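Local coordinates for protein beta-glucuronidase (Dictyoglomus thermophilum, PDB 6XXW) that probably hydrolyses beta-D-glucuronides, acting as a beta-glucuronidase of glycoside hydrolase family 2, at residues A[427-432]-A[458-463]; A[464-469]-A[491-496]; A[120-125]-A[187-192]; A[59-64]-A[310-315]. All coordinates share one frame; numbering follows the deposited sequence. Where two conformers were deposited one is given.

Interaction 1: A[427-432]-A[458-463]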
# COMPACT_ATOMS: atom_id res chain seq x y z
N TYR A 427 21.79 16.58 -38.44
CA TYR A 427 20.36 16.57 -38.16
C TYR A 427 19.96 17.74 -37.27
O TYR A 427 19.07 18.53 -37.62
CB TYR A 427 19.97 15.23 -37.52
CG TYR A 427 18.50 15.09 -37.20
CD1 TYR A 427 17.97 15.62 -36.03
CD2 TYR A 427 17.64 14.42 -38.05
CE1 TYR A 427 16.64 15.48 -35.72
CE2 TYR A 427 16.30 14.28 -37.76
CZ TYR A 427 15.80 14.82 -36.59
OH TYR A 427 14.46 14.69 -36.29
N PHE A 428 20.63 17.90 -36.13
CA PHE A 428 20.15 18.88 -35.17
C PHE A 428 20.60 20.30 -35.52
O PHE A 428 19.89 21.26 -35.19
CB PHE A 428 20.60 18.48 -33.76
CG PHE A 428 19.68 17.49 -33.12
CD1 PHE A 428 18.37 17.85 -32.80
CD2 PHE A 428 20.09 16.18 -32.87
CE1 PHE A 428 17.50 16.93 -32.22
CE2 PHE A 428 19.22 15.25 -32.30
CZ PHE A 428 17.92 15.63 -31.97
N ARG A 429 21.74 20.46 -36.19
CA ARG A 429 22.07 21.78 -36.73
C ARG A 429 20.91 22.33 -37.55
O ARG A 429 20.55 23.50 -37.41
CB ARG A 429 23.34 21.70 -37.58
CG ARG A 429 24.63 21.83 -36.77
CD ARG A 429 25.85 21.39 -37.59
NE ARG A 429 26.00 22.22 -38.78
CZ ARG A 429 26.94 23.14 -38.94
NH1 ARG A 429 27.84 23.35 -37.98
NH2 ARG A 429 26.99 23.86 -40.06
N ARG A 430 20.31 21.50 -38.40
CA ARG A 430 19.21 21.97 -39.23
C ARG A 430 17.96 22.26 -38.40
O ARG A 430 17.25 23.24 -38.65
CB ARG A 430 18.89 20.95 -40.32
CG ARG A 430 20.05 20.68 -41.28
CD ARG A 430 19.53 20.34 -42.68
NE ARG A 430 18.26 21.00 -42.98
CZ ARG A 430 18.14 22.28 -43.33
NH1 ARG A 430 19.22 23.05 -43.44
NH2 ARG A 430 16.94 22.78 -43.58
N VAL A 431 17.66 21.39 -37.43
CA VAL A 431 16.50 21.63 -36.57
C VAL A 431 16.68 22.92 -35.80
O VAL A 431 15.78 23.77 -35.74
CB VAL A 431 16.29 20.44 -35.60
CG1 VAL A 431 15.24 20.79 -34.57
CG2 VAL A 431 15.89 19.20 -36.38
N ILE A 432 17.86 23.09 -35.19
CA ILE A 432 18.11 24.27 -34.37
C ILE A 432 18.08 25.53 -35.22
O ILE A 432 17.51 26.56 -34.83
CB ILE A 432 19.44 24.11 -33.62
CG1 ILE A 432 19.30 22.98 -32.58
CG2 ILE A 432 19.87 25.44 -33.01
CD1 ILE A 432 20.63 22.50 -31.97
N SER A 458 25.08 19.84 -28.22
CA SER A 458 24.84 20.86 -27.19
C SER A 458 25.61 22.15 -27.45
O SER A 458 25.19 23.22 -26.96
CB SER A 458 25.19 20.32 -25.80
OG SER A 458 24.12 19.55 -25.25
N LYS A 459 26.72 22.09 -28.18
CA LYS A 459 27.46 23.32 -28.49
C LYS A 459 26.64 24.31 -29.32
O LYS A 459 27.00 25.49 -29.38
CB LYS A 459 28.77 22.99 -29.21
CG LYS A 459 28.65 22.06 -30.43
CD LYS A 459 30.03 21.57 -30.88
CE LYS A 459 29.97 20.75 -32.18
NZ LYS A 459 31.28 20.08 -32.51
N TYR A 460 25.53 23.87 -29.92
CA TYR A 460 24.70 24.71 -30.79
C TYR A 460 23.49 25.34 -30.09
O TYR A 460 22.79 26.12 -30.74
CB TYR A 460 24.21 23.91 -32.00
CG TYR A 460 25.32 23.39 -32.90
CD1 TYR A 460 26.06 24.25 -33.70
CD2 TYR A 460 25.64 22.03 -32.94
CE1 TYR A 460 27.08 23.78 -34.52
CE2 TYR A 460 26.64 21.55 -33.77
CZ TYR A 460 27.37 22.44 -34.56
OH TYR A 460 28.37 21.97 -35.38
N VAL A 461 23.22 25.04 -28.82
CA VAL A 461 22.03 25.60 -28.17
C VAL A 461 22.39 26.75 -27.23
O VAL A 461 23.57 27.06 -27.03
CB VAL A 461 21.24 24.50 -27.42
CG1 VAL A 461 20.82 23.41 -28.40
CG2 VAL A 461 22.07 23.92 -26.29
N ASP A 462 21.37 27.40 -26.64
CA ASP A 462 21.58 28.54 -25.75
C ASP A 462 21.76 28.14 -24.29
O ASP A 462 22.50 28.81 -23.56
CB ASP A 462 20.40 29.51 -25.84
CG ASP A 462 20.24 30.13 -27.21
OD1 ASP A 462 21.24 30.67 -27.73
OD2 ASP A 462 19.13 30.07 -27.76
N VAL A 463 21.08 27.09 -23.86
CA VAL A 463 21.10 26.64 -22.48
C VAL A 463 21.27 25.13 -22.50
O VAL A 463 20.66 24.45 -23.33
CB VAL A 463 19.80 27.03 -21.73
CG1 VAL A 463 19.77 26.43 -20.31
CG2 VAL A 463 19.65 28.53 -21.67

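Interaction 2: A[464-469]-A[491-496]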
# COMPACT_ATOMS: atom_id res chain seq x y z
N ILE A 464 22.11 24.61 -21.60
CA ILE A 464 22.35 23.17 -21.50
C ILE A 464 21.35 22.57 -20.52
O ILE A 464 21.21 23.04 -19.39
CB ILE A 464 23.79 22.87 -21.05
CG1 ILE A 464 24.80 23.51 -22.01
CG2 ILE A 464 24.00 21.35 -20.90
CD1 ILE A 464 25.25 22.63 -23.13
N CYS A 465 20.68 21.50 -20.94
CA CYS A 465 19.80 20.72 -20.07
C CYS A 465 20.35 19.30 -20.00
O CYS A 465 20.44 18.61 -21.02
CB CYS A 465 18.36 20.72 -20.61
SG CYS A 465 17.46 22.28 -20.42
N VAL A 466 20.72 18.86 -18.80
CA VAL A 466 21.32 17.54 -18.62
C VAL A 466 20.48 16.72 -17.64
O VAL A 466 20.08 17.22 -16.58
CB VAL A 466 22.79 17.62 -18.15
CG1 VAL A 466 22.91 18.29 -16.80
CG2 VAL A 466 23.40 16.23 -18.12
N ASN A 467 20.20 15.48 -18.03
CA ASN A 467 19.50 14.50 -17.20
C ASN A 467 20.55 13.62 -16.53
O ASN A 467 21.39 13.03 -17.21
CB ASN A 467 18.59 13.61 -18.05
CG ASN A 467 17.47 14.40 -18.75
OD1 ASN A 467 17.27 15.59 -18.49
ND2 ASN A 467 16.72 13.72 -19.62
N ARG A 468 20.49 13.50 -15.20
CA ARG A 468 21.47 12.67 -14.49
C ARG A 468 20.78 11.85 -13.41
O ARG A 468 19.93 12.36 -12.67
CB ARG A 468 22.59 13.53 -13.88
CG ARG A 468 23.60 14.08 -14.93
CD ARG A 468 24.28 12.92 -15.66
NE ARG A 468 25.24 13.34 -16.69
CZ ARG A 468 25.06 13.14 -18.00
NH1 ARG A 468 23.95 12.56 -18.44
NH2 ARG A 468 26.00 13.52 -18.87
N TYR A 469 21.19 10.58 -13.30
CA TYR A 469 20.54 9.58 -12.46
C TYR A 469 21.58 8.79 -11.66
O TYR A 469 21.44 7.59 -11.44
CB TYR A 469 19.68 8.64 -13.31
CG TYR A 469 18.40 9.32 -13.79
CD1 TYR A 469 17.29 9.42 -12.95
CD2 TYR A 469 18.31 9.87 -15.06
CE1 TYR A 469 16.11 10.05 -13.36
CE2 TYR A 469 17.14 10.49 -15.50
CZ TYR A 469 16.05 10.59 -14.63
OH TYR A 469 14.89 11.20 -15.05
N ARG A 491 30.66 20.47 -13.78
CA ARG A 491 31.78 21.35 -14.07
C ARG A 491 32.34 21.10 -15.46
O ARG A 491 32.81 22.04 -16.12
CB ARG A 491 32.88 21.19 -13.02
CG ARG A 491 32.49 21.71 -11.63
CD ARG A 491 33.71 21.80 -10.71
NE ARG A 491 33.35 22.33 -9.40
CZ ARG A 491 33.20 23.63 -9.13
NH1 ARG A 491 33.40 24.53 -10.08
NH2 ARG A 491 32.86 24.02 -7.91
N GLU A 492 32.30 19.85 -15.93
CA GLU A 492 32.78 19.59 -17.28
C GLU A 492 31.82 20.15 -18.33
O GLU A 492 32.26 20.63 -19.38
CB GLU A 492 33.01 18.10 -17.50
CG GLU A 492 33.85 17.83 -18.76
CD GLU A 492 33.83 16.38 -19.19
OE1 GLU A 492 33.00 15.62 -18.65
OE2 GLU A 492 34.63 16.00 -20.08
N TRP A 493 30.50 20.07 -18.08
CA TRP A 493 29.58 20.72 -19.02
C TRP A 493 29.88 22.21 -19.13
O TRP A 493 29.87 22.78 -20.24
CB TRP A 493 28.13 20.52 -18.59
CG TRP A 493 27.59 19.15 -18.87
CD1 TRP A 493 27.55 18.10 -18.01
CD2 TRP A 493 27.00 18.68 -20.10
NE1 TRP A 493 26.96 17.01 -18.61
CE2 TRP A 493 26.63 17.34 -19.90
CE3 TRP A 493 26.75 19.27 -21.35
CZ2 TRP A 493 26.02 16.57 -20.89
CZ3 TRP A 493 26.14 18.50 -22.35
CH2 TRP A 493 25.78 17.16 -22.11
N TYR A 494 30.13 22.87 -18.00
CA TYR A 494 30.34 24.31 -18.07
C TYR A 494 31.68 24.65 -18.69
O TYR A 494 31.79 25.62 -19.45
CB TYR A 494 30.24 24.96 -16.69
CG TYR A 494 30.28 26.47 -16.83
CD1 TYR A 494 29.27 27.14 -17.50
CD2 TYR A 494 31.35 27.20 -16.34
CE1 TYR A 494 29.30 28.52 -17.67
CE2 TYR A 494 31.39 28.58 -16.49
CZ TYR A 494 30.37 29.23 -17.16
OH TYR A 494 30.40 30.59 -17.31
N GLU A 495 32.71 23.86 -18.38
CA GLU A 495 34.04 24.10 -18.92
C GLU A 495 34.06 23.94 -20.44
O GLU A 495 34.77 24.67 -21.14
CB GLU A 495 35.04 23.15 -18.25
CG GLU A 495 36.44 23.13 -18.85
CD GLU A 495 37.11 24.50 -18.87
OE1 GLU A 495 37.80 24.82 -19.87
OE2 GLU A 495 36.95 25.27 -17.89
N LEU A 496 33.28 22.99 -20.96
CA LEU A 496 33.27 22.77 -22.41
C LEU A 496 32.41 23.79 -23.14
O LEU A 496 32.75 24.18 -24.27
CB LEU A 496 32.77 21.36 -22.73
CG LEU A 496 33.72 20.23 -22.33
CD1 LEU A 496 33.05 18.87 -22.48
CD2 LEU A 496 35.00 20.31 -23.15

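Interaction 3: A[120-125]-A[187-192]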
# COMPACT_ATOMS: atom_id res chain seq x y z
N PRO A 120 -2.62 20.32 -33.14
CA PRO A 120 -3.98 20.33 -33.70
C PRO A 120 -4.00 20.44 -35.21
O PRO A 120 -3.03 20.85 -35.86
CB PRO A 120 -4.60 21.58 -33.07
CG PRO A 120 -3.44 22.50 -32.90
CD PRO A 120 -2.27 21.63 -32.55
N PHE A 121 -5.15 20.09 -35.78
CA PHE A 121 -5.33 20.21 -37.22
C PHE A 121 -6.78 20.53 -37.49
O PHE A 121 -7.66 20.21 -36.69
CB PHE A 121 -4.88 18.95 -37.98
CG PHE A 121 -5.42 17.66 -37.40
CD1 PHE A 121 -4.86 17.10 -36.26
CD2 PHE A 121 -6.44 16.98 -38.03
CE1 PHE A 121 -5.34 15.90 -35.74
CE2 PHE A 121 -6.93 15.79 -37.52
CZ PHE A 121 -6.37 15.25 -36.38
N GLU A 122 -7.02 21.16 -38.64
CA GLU A 122 -8.36 21.64 -38.92
C GLU A 122 -8.57 21.74 -40.42
O GLU A 122 -7.63 21.72 -41.21
CB GLU A 122 -8.62 23.00 -38.26
CG GLU A 122 -7.73 24.12 -38.76
CD GLU A 122 -8.16 25.48 -38.23
OE1 GLU A 122 -8.80 25.53 -37.16
OE2 GLU A 122 -7.85 26.49 -38.89
N ALA A 123 -9.84 21.86 -40.81
CA ALA A 123 -10.17 22.07 -42.21
C ALA A 123 -11.45 22.89 -42.27
O ALA A 123 -12.25 22.88 -41.33
CB ALA A 123 -10.36 20.74 -42.95
N GLU A 124 -11.64 23.61 -43.37
CA GLU A 124 -12.90 24.30 -43.61
C GLU A 124 -13.84 23.32 -44.29
O GLU A 124 -13.45 22.65 -45.26
CB GLU A 124 -12.68 25.55 -44.46
CG GLU A 124 -13.69 26.64 -44.16
CD GLU A 124 -15.00 26.43 -44.90
OE1 GLU A 124 -14.98 25.82 -45.99
OE2 GLU A 124 -16.05 26.89 -44.40
N ILE A 125 -15.06 23.19 -43.77
CA ILE A 125 -15.92 22.07 -44.17
C ILE A 125 -17.28 22.51 -44.70
O ILE A 125 -18.14 21.67 -44.95
CB ILE A 125 -16.11 21.08 -43.00
CG1 ILE A 125 -16.91 21.72 -41.86
CG2 ILE A 125 -14.75 20.55 -42.50
CD1 ILE A 125 -17.52 20.70 -40.85
N VAL A 187 -13.77 20.30 -32.08
CA VAL A 187 -14.75 21.38 -32.07
C VAL A 187 -15.00 21.87 -33.49
O VAL A 187 -14.17 21.70 -34.39
CB VAL A 187 -14.31 22.57 -31.17
CG1 VAL A 187 -13.86 22.09 -29.78
CG2 VAL A 187 -13.21 23.36 -31.84
N ILE A 188 -16.16 22.47 -33.68
CA ILE A 188 -16.52 23.15 -34.91
C ILE A 188 -16.75 24.61 -34.57
O ILE A 188 -17.40 24.93 -33.58
CB ILE A 188 -17.77 22.53 -35.56
CG1 ILE A 188 -17.51 21.06 -35.89
CG2 ILE A 188 -18.11 23.25 -36.86
CD1 ILE A 188 -18.61 20.42 -36.67
N TYR A 189 -16.17 25.51 -35.37
CA TYR A 189 -16.33 26.92 -35.08
C TYR A 189 -16.54 27.67 -36.38
O TYR A 189 -16.17 27.20 -37.45
CB TYR A 189 -15.13 27.47 -34.27
CG TYR A 189 -13.79 27.50 -34.97
CD1 TYR A 189 -12.95 26.39 -34.97
CD2 TYR A 189 -13.35 28.67 -35.59
CE1 TYR A 189 -11.70 26.44 -35.59
CE2 TYR A 189 -12.11 28.72 -36.23
CZ TYR A 189 -11.29 27.61 -36.23
OH TYR A 189 -10.07 27.68 -36.85
N THR A 190 -17.20 28.83 -36.27
CA THR A 190 -17.48 29.69 -37.41
C THR A 190 -16.62 30.94 -37.36
O THR A 190 -16.22 31.40 -36.28
CB THR A 190 -18.95 30.12 -37.43
OG1 THR A 190 -19.25 30.86 -36.24
CG2 THR A 190 -19.87 28.92 -37.52
N THR A 191 -16.36 31.51 -38.53
CA THR A 191 -15.82 32.85 -38.68
C THR A 191 -16.54 33.51 -39.85
O THR A 191 -17.15 32.82 -40.68
CB THR A 191 -14.30 32.85 -38.96
OG1 THR A 191 -14.08 32.59 -40.36
CG2 THR A 191 -13.54 31.79 -38.12
N PRO A 192 -16.48 34.83 -39.95
CA PRO A 192 -16.91 35.47 -41.20
C PRO A 192 -16.01 35.05 -42.35
O PRO A 192 -14.91 34.53 -42.16
CB PRO A 192 -16.77 36.97 -40.90
CG PRO A 192 -16.62 37.07 -39.42
CD PRO A 192 -16.00 35.81 -38.96

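Interaction 4: A[59-64]-A[310-315]. With TRS (2-amino-2-hydroxymethyl-propane-1,3-diol), chain J.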
# COMPACT_ATOMS: atom_id res chain seq x y z
N ASN A 59 -7.28 3.32 -24.47
CA ASN A 59 -6.63 2.09 -24.02
C ASN A 59 -7.17 1.59 -22.68
O ASN A 59 -7.29 0.38 -22.48
CB ASN A 59 -5.11 2.31 -23.94
CG ASN A 59 -4.53 2.82 -25.27
OD1 ASN A 59 -4.61 4.00 -25.58
ND2 ASN A 59 -3.94 1.92 -26.05
N ASP A 60 -7.47 2.49 -21.74
CA ASP A 60 -7.86 2.09 -20.39
C ASP A 60 -9.36 2.22 -20.14
O ASP A 60 -9.79 2.07 -18.99
CB ASP A 60 -7.09 2.90 -19.35
CG ASP A 60 -5.59 2.58 -19.35
OD1 ASP A 60 -5.20 1.49 -19.83
OD2 ASP A 60 -4.79 3.42 -18.89
N ILE A 61 -10.15 2.47 -21.18
CA ILE A 61 -11.58 2.73 -21.01
C ILE A 61 -12.35 1.43 -20.82
O ILE A 61 -13.34 1.39 -20.07
CB ILE A 61 -12.11 3.54 -22.21
CG1 ILE A 61 -11.35 4.87 -22.34
CG2 ILE A 61 -13.65 3.76 -22.11
CD1 ILE A 61 -11.65 5.82 -21.16
N THR A 62 -11.94 0.37 -21.51
CA THR A 62 -12.64 -0.91 -21.53
C THR A 62 -11.85 -1.95 -20.73
O THR A 62 -10.75 -1.70 -20.24
CB THR A 62 -12.86 -1.41 -22.97
OG1 THR A 62 -11.66 -2.04 -23.44
CG2 THR A 62 -13.27 -0.26 -23.93
N GLN A 63 -12.43 -3.14 -20.62
CA GLN A 63 -11.77 -4.28 -20.00
C GLN A 63 -11.28 -5.27 -21.06
O GLN A 63 -11.01 -6.44 -20.74
CB GLN A 63 -12.71 -4.97 -19.01
CG GLN A 63 -13.43 -4.03 -18.06
CD GLN A 63 -12.48 -3.07 -17.38
OE1 GLN A 63 -11.50 -3.48 -16.73
NE2 GLN A 63 -12.74 -1.78 -17.54
N ASP A 64 -11.19 -4.83 -22.31
CA ASP A 64 -10.72 -5.65 -23.42
C ASP A 64 -9.22 -5.46 -23.51
O ASP A 64 -8.75 -4.40 -23.93
CB ASP A 64 -11.44 -5.23 -24.71
CG ASP A 64 -11.14 -6.17 -25.89
OD1 ASP A 64 -10.23 -7.01 -25.79
OD2 ASP A 64 -11.83 -6.04 -26.93
N SER A 310 -3.05 10.70 -16.85
CA SER A 310 -3.88 10.64 -15.65
C SER A 310 -4.69 9.35 -15.69
O SER A 310 -4.77 8.68 -16.74
CB SER A 310 -4.73 11.92 -15.53
OG SER A 310 -5.92 11.86 -16.31
N ASP A 311 -5.25 8.97 -14.53
CA ASP A 311 -5.95 7.70 -14.40
C ASP A 311 -7.10 7.60 -15.40
O ASP A 311 -7.87 8.54 -15.59
CB ASP A 311 -6.52 7.54 -12.98
CG ASP A 311 -5.53 6.95 -12.00
OD1 ASP A 311 -4.59 6.25 -12.42
OD2 ASP A 311 -5.71 7.19 -10.78
N ILE A 312 -7.22 6.42 -16.02
CA ILE A 312 -8.35 6.00 -16.85
C ILE A 312 -8.35 6.66 -18.23
O ILE A 312 -8.47 5.97 -19.24
CB ILE A 312 -9.72 6.23 -16.18
CG1 ILE A 312 -9.76 5.73 -14.73
CG2 ILE A 312 -10.80 5.50 -16.98
CD1 ILE A 312 -9.36 4.29 -14.59
N ARG A 313 -8.20 7.98 -18.30
CA ARG A 313 -8.30 8.68 -19.58
C ARG A 313 -6.97 8.74 -20.33
O ARG A 313 -6.95 9.23 -21.47
CB ARG A 313 -8.83 10.09 -19.37
CG ARG A 313 -7.82 11.08 -18.82
CD ARG A 313 -8.53 12.27 -18.17
NE ARG A 313 -9.28 11.85 -16.99
CZ ARG A 313 -10.60 11.92 -16.87
NH1 ARG A 313 -11.34 12.40 -17.87
NH2 ARG A 313 -11.18 11.51 -15.76
N GLY A 314 -5.88 8.25 -19.74
CA GLY A 314 -4.60 8.25 -20.42
C GLY A 314 -4.10 9.65 -20.68
O GLY A 314 -3.91 10.42 -19.73
N LYS A 315 -3.91 10.01 -21.95
CA LYS A 315 -3.43 11.33 -22.32
C LYS A 315 -4.54 12.33 -22.58
O LYS A 315 -4.26 13.46 -23.01
CB LYS A 315 -2.51 11.23 -23.55
CG LYS A 315 -1.35 10.23 -23.36
CD LYS A 315 -0.28 10.39 -24.44
CE LYS A 315 0.83 11.36 -24.01
NZ LYS A 315 1.28 11.16 -22.59
C TRS J . -3.94 2.09 -15.11
C1 TRS J . -4.45 0.74 -15.58
C2 TRS J . -4.68 3.19 -15.87
C3 TRS J . -4.09 2.24 -13.60
N TRS J . -2.52 2.16 -15.44
O1 TRS J . -4.26 0.69 -16.97
O2 TRS J . -5.96 3.46 -15.31
O3 TRS J . -3.45 1.16 -12.94
O HOH W 1 -7.56 5.41 -21.58
O HOH W 2 -5.16 6.08 -18.09

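Interaction 1: A[427-432]-A[458-463]
Ile432, on helix 422-438, packs its CD1 against Tyr460 and Val461 of the loop leading into strand 463-467, and this is the tight, inner part of the contact. That methyl lies 3.7 Å from Val461 CG1 and 3.8 Å from Tyr460 CB, with the side chains crossing at about a right angle. Nearer the surface the packing gives way to a more exposed pairing of Arg429 with the Tyr460 ring. Arg429 CG stands over one ring face, 3.7 Å from the centroid of the Tyr460 ring and 16° off its normal, which qualifies as CH-pi; Lys459 CG flanks the opposite face. The arginine chain then bends at chi3 (61°), carrying NH1 past the ring rim to donate to Tyr460 OH at 3.0 Å. This bond is fairly straight (160°), and the hydroxyl lies in the guanidinium plane although that plane stands perpendicular to the ring. Glu425, one turn earlier on the helix, also hydrogen-bonds this hydroxyl. A leucine in place of Tyr460 would probably leave Arg429 NH1 and Glu425 without their shared partner and the guanidinium set free to turn. A helix packed against the loop before the next-but-one strand fits the TIM barrel, where helices surround the strands.

Interaction 2: A[464-469]-A[491-496]
Trp493 takes up every side chain that reaches across from segment 464-469, within the beta-alpha-beta unit made of strand 463-467, helix 482-497 and strand 501-505 of the TIM barrel. Alternation along the extended chain sends Ile464, Val466 and Arg468 toward the helix, whereas Cys465 between them points away. In this first shell Ile464 CG2 approaches the six-membered part of the indole, 3.5 Å from Trp493 CE3. Val466 CB lies over one face of the ring system; Val466, modelled in two conformers, has CG2 3.8 Å from Trp493 CZ2 in one of them, so this distance is less certain. Arg468 comes in at the edge, close to the indole plane, with NH2 3.6 Å from Trp493 NE1, and its guanidinium is turned 51° against the rings. Two N-H groups meet there, so the approach is packing and not a hydrogen bond.

The second shell accounts for their positions. Asp489, one turn back on the same helix, forms a salt bridge through OD2 with Arg468 NE and accepts a weak hydrogen bond from Trp493 NE1. The carbonyls of Thr450 and Asn449 take Arg468 NH2 and NH1, fixing the guanidinium further. A bend at chi2 (-60°) folds the arginine back beside its own strand, where NH1 also donates to Asn467 O at 2.9 Å, with that oxygen lying 30° out of the guanidinium plane.

Interaction 3: A[120-125]-A[187-192]
Glu122 and Tyr189 sit on extended strands, 121-124 and 185-191, that are not direct neighbours: each pairs antiparallel with strand 90-99, which runs between them. Consistent with this, the closest alpha carbons, Glu122 CA and Ile188 CA, are 9.2 Å apart, and side chains alone make the contact. With CG between the backbone N and carbonyl carbon in both (chi1 64° and 67°), the extended glutamate reaches the tyrosine hydroxyl. Tyr189 OH donates to Glu122 OE1 at 2.5 Å, a short bond that meets the oxygen on its syn side, 18° out of the carboxylate plane. The same OE1 forms a salt bridge with Arg94 NE of the central strand, while the Tyr189 ring meets that of Phe92. With an alanine here instead of Glu122, Tyr189 OH would probably lose its acceptor across the sheet and Arg94 the carboxylate that balances its charge. Ile188, the residue before Tyr189, instead packs on Ile91 and Leu93, its CD1 touching Ile125 CD1 loosely at 4.3 Å. A polar bridge over one face of the central strand and aliphatic packing on the other fits the antiparallel beta-sandwich of the family 2 sugar-binding domain.

Interaction 4: A[59-64]-A[310-315]
A water-mediated interdomain junction joins Asp60 and Ile61, in a loop of the beta-sandwich sugar-binding domain, to Ile312, in the TIM-barrel loop between strand 297-305 and helix 319-332. The backbones come close, with Asp60 CA 5.3 Å from Ile312 CA, yet no hydrogen bond passes directly between the segments. Much of the direct contact gathers on one carbonyl: Asp60 CB lies 3.4 Å from Ile312 O, and Ile61 CD1 approaches the same Ile312 O at 3.7 Å. Ile61 CD1 also meets Ile312 CG2, at 4.3 Å.

Water supplies the polar connection. Water 1 accepts from Asp60 N at 2.9 Å and donates to Ile312 O at 2.6 Å, so one molecule bridges the N-H of one loop and the carbonyl of the other. Water 2 donates to Asp60 OD2 at 2.8 Å and also to Ser310 O, and it accepts a weak bond from Gly314 N; it therefore ties the carboxylate to the turn in which Ser310 N donates to Gly314 O, with a weak return bond from Gly314 N to Ser310 O. Tyr179 gives the same OD2 a further hydrogen bond, holding the carboxylate from within its own domain. A second subunit closes over the junction as well: its Lys324 bonds to Asp60 O and its Asn327 to Ile61 O.

A Tris molecule, probably from the crystallisation liquor, spans the two loops. Its O1 donates weakly to Asp60 OD1, and on the barrel side Ile312 N donates to TRS O2 at 3.3 Å with an N-H...O angle of 143°.

Interactions 1 and 2 lie in the TIM barrel with centres 15 Å apart, and they touch through Ser458, whose CB is 3.5 Å from Ile464 CD1. They follow one another along the chain: interaction 1 closes at Val463, immediately before Ile464 opens interaction 2. Interaction 3 belongs to the sugar-binding sandwich, its centre about 45 Å from that of interaction 2. Interaction 4 joins these two parts: its 59-64 loop comes before both segments of interaction 3 and its 310-315 loop after them, with centres about 28 Å apart. The chain thus passes through the sandwich, then the middle domain, packs a barrel loop back against the sandwich, and then adds a helix, a strand and the next helix of the barrel.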